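Local coordinates for putative alpha KG dependent 2,4-D dioxygenase (Burkholderia xenovorans, PDB 5J92), which binds iron(II) and is probably a 2-oxoglutarate-dependent dioxygenase of the TauD/TfdA family, putatively acting on 2,4-D, at residues L237-E240 with L241-A245; E255-V258 with R259-V262. One frame throughout, in Å; residues are numbered along the deposited sequence.

Two short contacts, met in series along the chain, illustrate how a jelly-roll dioxygenase combines a peripheral helix with tight sheet connections. Interaction 1 (237-240 with 241-245) comes first: it spans single turns within the last part of helix 231-245, which packs on helices 154-159 and 163-169 and also reaches the second subunit. The chain then runs through strand 251-254 of the three-stranded sheet into interaction 2 (255-258 with 259-262), where a beta turn closes and leads into strand 261-265 of the six-stranded mixed sheet. Neither contact encloses or crosses the other; the nearest atoms of interaction 1 and interaction 2 lie about 17 Å apart.

Interaction 1 of 2, residues L237-E240 with L241-A245; sequences LLRE and LTEFA
Leu241 lies against Leu237 one helical turn earlier, its CD1 methyl 3.8 Å from Leu237 CG, while its backbone N gives a straight hydrogen bond to Leu237 O (N-H...O 166°). The two side chains crisscross. With chi1 of -66°, Leu241 CG sits beside its own backbone nitrogen, which brings it over Leu237 O, and both leucines continue into an apolar layer with Val169 and Leu165 of helix 163-169.

On another side of the helix the contact is ionic. Arg239 NH2 donates to Glu240 OE1 at 2.8 Å, meeting the anti side of that oxygen, and NH1 adds a weak bond to the same atom. The bends of Arg239 at chi3 (53°) and of Glu240 at chi2 turn these neighbouring chains back on each other. Glu243, one turn on, runs alongside Arg239 with its carboxylate plane steeply turned from the guanidinium; the direct NH1 to OE1 salt bridge is long, 4.0 Å, but a water accepts from Arg239 NH1 and donates to Glu243 OE1. Glu243 has its strongest partner across the dimer interface, Arg272 of the second subunit, and Glu240 OE2 gains a second salt bridge there, to Arg274 of the second subunit, which probably offsets the proximity of their like charges.

Thr242 OG1 folds back to Leu238 O at 2.8 Å, and Thr242 N reaches that oxygen from the opposite face of the carbonyl plane. Successive i to i+4 bonds, an apolar stripe facing the protein and a charged one facing a partner subunit are the marks of an amphipathic alpha-helix at a dimer interface.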
# COMPACT_ATOMS: atom_id res chain seq x y z
N LEU A 237 -12.48 -2.87 -0.53
CA LEU A 237 -12.66 -2.59 0.89
C LEU A 237 -11.41 -2.95 1.67
O LEU A 237 -10.95 -2.17 2.52
CB LEU A 237 -13.88 -3.34 1.46
CG LEU A 237 -14.03 -3.18 2.97
CD1 LEU A 237 -14.26 -1.71 3.34
CD2 LEU A 237 -15.20 -4.03 3.52
N LEU A 238 -10.82 -4.12 1.39
CA LEU A 238 -9.60 -4.50 2.11
C LEU A 238 -8.44 -3.58 1.77
O LEU A 238 -7.62 -3.29 2.65
CB LEU A 238 -9.24 -5.96 1.80
CG LEU A 238 -10.28 -6.98 2.30
CD1 LEU A 238 -9.83 -8.44 2.05
CD2 LEU A 238 -10.67 -6.75 3.75
N ARG A 239 -8.36 -3.11 0.52
CA ARG A 239 -7.34 -2.13 0.16
C ARG A 239 -7.49 -0.86 0.99
O ARG A 239 -6.52 -0.34 1.54
CB ARG A 239 -7.44 -1.79 -1.33
CG ARG A 239 -6.47 -0.69 -1.79
CD ARG A 239 -6.95 0.04 -3.06
NE ARG A 239 -8.32 0.55 -2.93
CZ ARG A 239 -8.64 1.62 -2.20
NH1 ARG A 239 -7.70 2.28 -1.55
NH2 ARG A 239 -9.91 2.02 -2.12
N GLU A 240 -8.72 -0.34 1.08
CA GLU A 240 -8.95 0.89 1.82
C GLU A 240 -8.64 0.71 3.30
O GLU A 240 -8.02 1.58 3.92
CB GLU A 240 -10.39 1.36 1.60
CG GLU A 240 -10.70 2.73 2.19
CD GLU A 240 -10.18 3.89 1.34
OE1 GLU A 240 -9.73 3.65 0.19
OE2 GLU A 240 -10.22 5.05 1.82
N LEU A 241 -9.08 -0.41 3.89
CA LEU A 241 -8.82 -0.67 5.31
C LEU A 241 -7.32 -0.83 5.58
O LEU A 241 -6.81 -0.33 6.59
CB LEU A 241 -9.57 -1.92 5.77
CG LEU A 241 -11.10 -1.81 5.77
CD1 LEU A 241 -11.78 -3.16 6.06
CD2 LEU A 241 -11.55 -0.76 6.74
N THR A 242 -6.60 -1.53 4.70
CA THR A 242 -5.18 -1.78 4.94
C THR A 242 -4.37 -0.49 4.86
O THR A 242 -3.47 -0.27 5.67
CB THR A 242 -4.65 -2.81 3.95
OG1 THR A 242 -5.39 -4.02 4.12
CG2 THR A 242 -3.18 -3.07 4.21
N GLU A 243 -4.68 0.38 3.89
CA GLU A 243 -4.00 1.66 3.84
C GLU A 243 -4.31 2.47 5.09
O GLU A 243 -3.41 3.05 5.71
CB GLU A 243 -4.40 2.46 2.60
CG GLU A 243 -3.78 3.88 2.58
CD GLU A 243 -4.19 4.72 1.37
OE1 GLU A 243 -4.85 4.18 0.45
OE2 GLU A 243 -3.82 5.92 1.32
N PHE A 244 -5.58 2.48 5.50
CA PHE A 244 -5.96 3.24 6.68
C PHE A 244 -5.26 2.72 7.93
O PHE A 244 -4.65 3.50 8.68
CB PHE A 244 -7.48 3.19 6.87
CG PHE A 244 -7.94 3.91 8.11
CD1 PHE A 244 -8.15 5.28 8.09
CD2 PHE A 244 -8.12 3.22 9.30
CE1 PHE A 244 -8.55 5.96 9.25
CE2 PHE A 244 -8.51 3.88 10.46
CZ PHE A 244 -8.73 5.26 10.43
N ALA A 245 -5.27 1.40 8.13
CA ALA A 245 -4.79 0.79 9.37
C ALA A 245 -3.27 0.78 9.50
O ALA A 245 -2.76 0.44 10.57
CB ALA A 245 -5.33 -0.64 9.50
O HOH W 1 -4.97 2.23 -1.07

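Interaction 2 of 2, residues E255-V258 with R259-V262; sequences EWSV and RDLV
Asp260 reaches back to Ser257 twice. Its carboxylate OD2 accepts from Ser257 N at 3.0 Å, the donor standing well above the carboxylate plane, and its backbone N donates to Ser257 O at 3.1 Å. Beside this pair, Trp256 turns the edge of its six-membered ring to the same residue: CE3 is 3.7 Å from Asp260 CB, and Asp260 O comes to the ring edge in its plane. Farther round, Trp256 CH2 meets the CG2 methyl of Val262 at 3.5 Å.

The backbone bond closes a type II beta turn from Ser257 to Asp260, with Arg259 at the third position in the positive-phi conformation (phi 65°) that this turn requires; it connects strand 251-254 to strand 261-265, joining the two sheets of the double-stranded beta-helix (jelly-roll) fold common to this family.

Two waters extend the first shell. One donates to Asp260 OD2 at 2.7 Å and to Glu255 O while accepting from Ser257 OG; the other bridges Asp260 OD1 and Val258 O. OD2 also accepts from His254 NE2, so several donors hold the carboxylate at the start of the strand. His254 meets Trp256 edge-to-face as well, and the indole NE1 bonds Thr149 OG1, fixing the ring's orientation. Ser139 OG donates to Ser257 O, tying the turn to strand 132-139, while Arg259 lies over Tyr140 in a cation-pi contact.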
# COMPACT_ATOMS: atom_id res chain seq x y z
N GLU A 255 13.12 -0.93 16.73
CA GLU A 255 14.56 -0.97 16.50
C GLU A 255 15.16 -2.06 17.37
O GLU A 255 15.15 -1.95 18.61
CB GLU A 255 15.20 0.39 16.80
CG GLU A 255 14.80 1.50 15.85
CD GLU A 255 15.38 1.33 14.46
OE1 GLU A 255 16.31 0.52 14.28
OE2 GLU A 255 14.89 2.00 13.52
N TRP A 256 15.67 -3.10 16.74
CA TRP A 256 16.12 -4.28 17.46
C TRP A 256 17.40 -4.02 18.25
O TRP A 256 18.28 -3.26 17.82
CB TRP A 256 16.36 -5.43 16.49
CG TRP A 256 15.10 -6.09 16.06
CD1 TRP A 256 14.34 -5.80 14.96
CD2 TRP A 256 14.43 -7.15 16.75
NE1 TRP A 256 13.25 -6.64 14.91
CE2 TRP A 256 13.28 -7.47 16.00
CE3 TRP A 256 14.70 -7.85 17.93
CZ2 TRP A 256 12.38 -8.46 16.40
CZ3 TRP A 256 13.82 -8.86 18.31
CH2 TRP A 256 12.67 -9.14 17.54
N SER A 257 17.49 -4.66 19.41
CA SER A 257 18.74 -4.77 20.15
C SER A 257 19.08 -6.25 20.28
O SER A 257 18.18 -7.11 20.28
CB SER A 257 18.63 -4.15 21.55
OG SER A 257 18.42 -2.75 21.49
N VAL A 258 20.37 -6.55 20.39
CA VAL A 258 20.79 -7.94 20.51
C VAL A 258 20.14 -8.57 21.73
O VAL A 258 20.10 -7.98 22.82
CB VAL A 258 22.33 -8.02 20.58
CG1 VAL A 258 22.78 -9.41 21.05
CG2 VAL A 258 22.92 -7.73 19.20
N ARG A 259 19.58 -9.76 21.54
CA ARG A 259 18.92 -10.58 22.56
C ARG A 259 17.65 -9.93 23.12
O ARG A 259 17.22 -10.28 24.24
CB ARG A 259 19.87 -10.95 23.69
CG ARG A 259 20.97 -11.93 23.29
CD ARG A 259 20.39 -13.25 22.80
NE ARG A 259 21.48 -14.19 22.54
CZ ARG A 259 21.41 -15.50 22.70
NH1 ARG A 259 20.28 -16.06 23.12
NH2 ARG A 259 22.47 -16.25 22.45
N ASP A 260 17.02 -9.04 22.36
CA ASP A 260 15.63 -8.70 22.59
C ASP A 260 14.80 -9.95 22.37
O ASP A 260 14.95 -10.63 21.35
CB ASP A 260 15.15 -7.63 21.61
CG ASP A 260 15.45 -6.20 22.03
OD1 ASP A 260 15.92 -5.94 23.16
OD2 ASP A 260 15.16 -5.32 21.20
N LEU A 261 13.91 -10.26 23.31
CA LEU A 261 12.84 -11.23 23.06
C LEU A 261 11.56 -10.43 22.87
O LEU A 261 11.08 -9.78 23.80
CB LEU A 261 12.71 -12.22 24.21
CG LEU A 261 12.06 -13.58 23.93
CD1 LEU A 261 11.98 -14.39 25.21
CD2 LEU A 261 10.67 -13.45 23.34
N VAL A 262 11.01 -10.48 21.66
CA VAL A 262 9.80 -9.73 21.33
C VAL A 262 8.67 -10.73 21.14
O VAL A 262 8.78 -11.66 20.33
CB VAL A 262 9.98 -8.84 20.09
CG1 VAL A 262 8.65 -8.14 19.75
CG2 VAL A 262 11.08 -7.81 20.33
O HOH W 2 15.63 -2.69 21.48
O HOH W 3 18.12 -6.71 24.31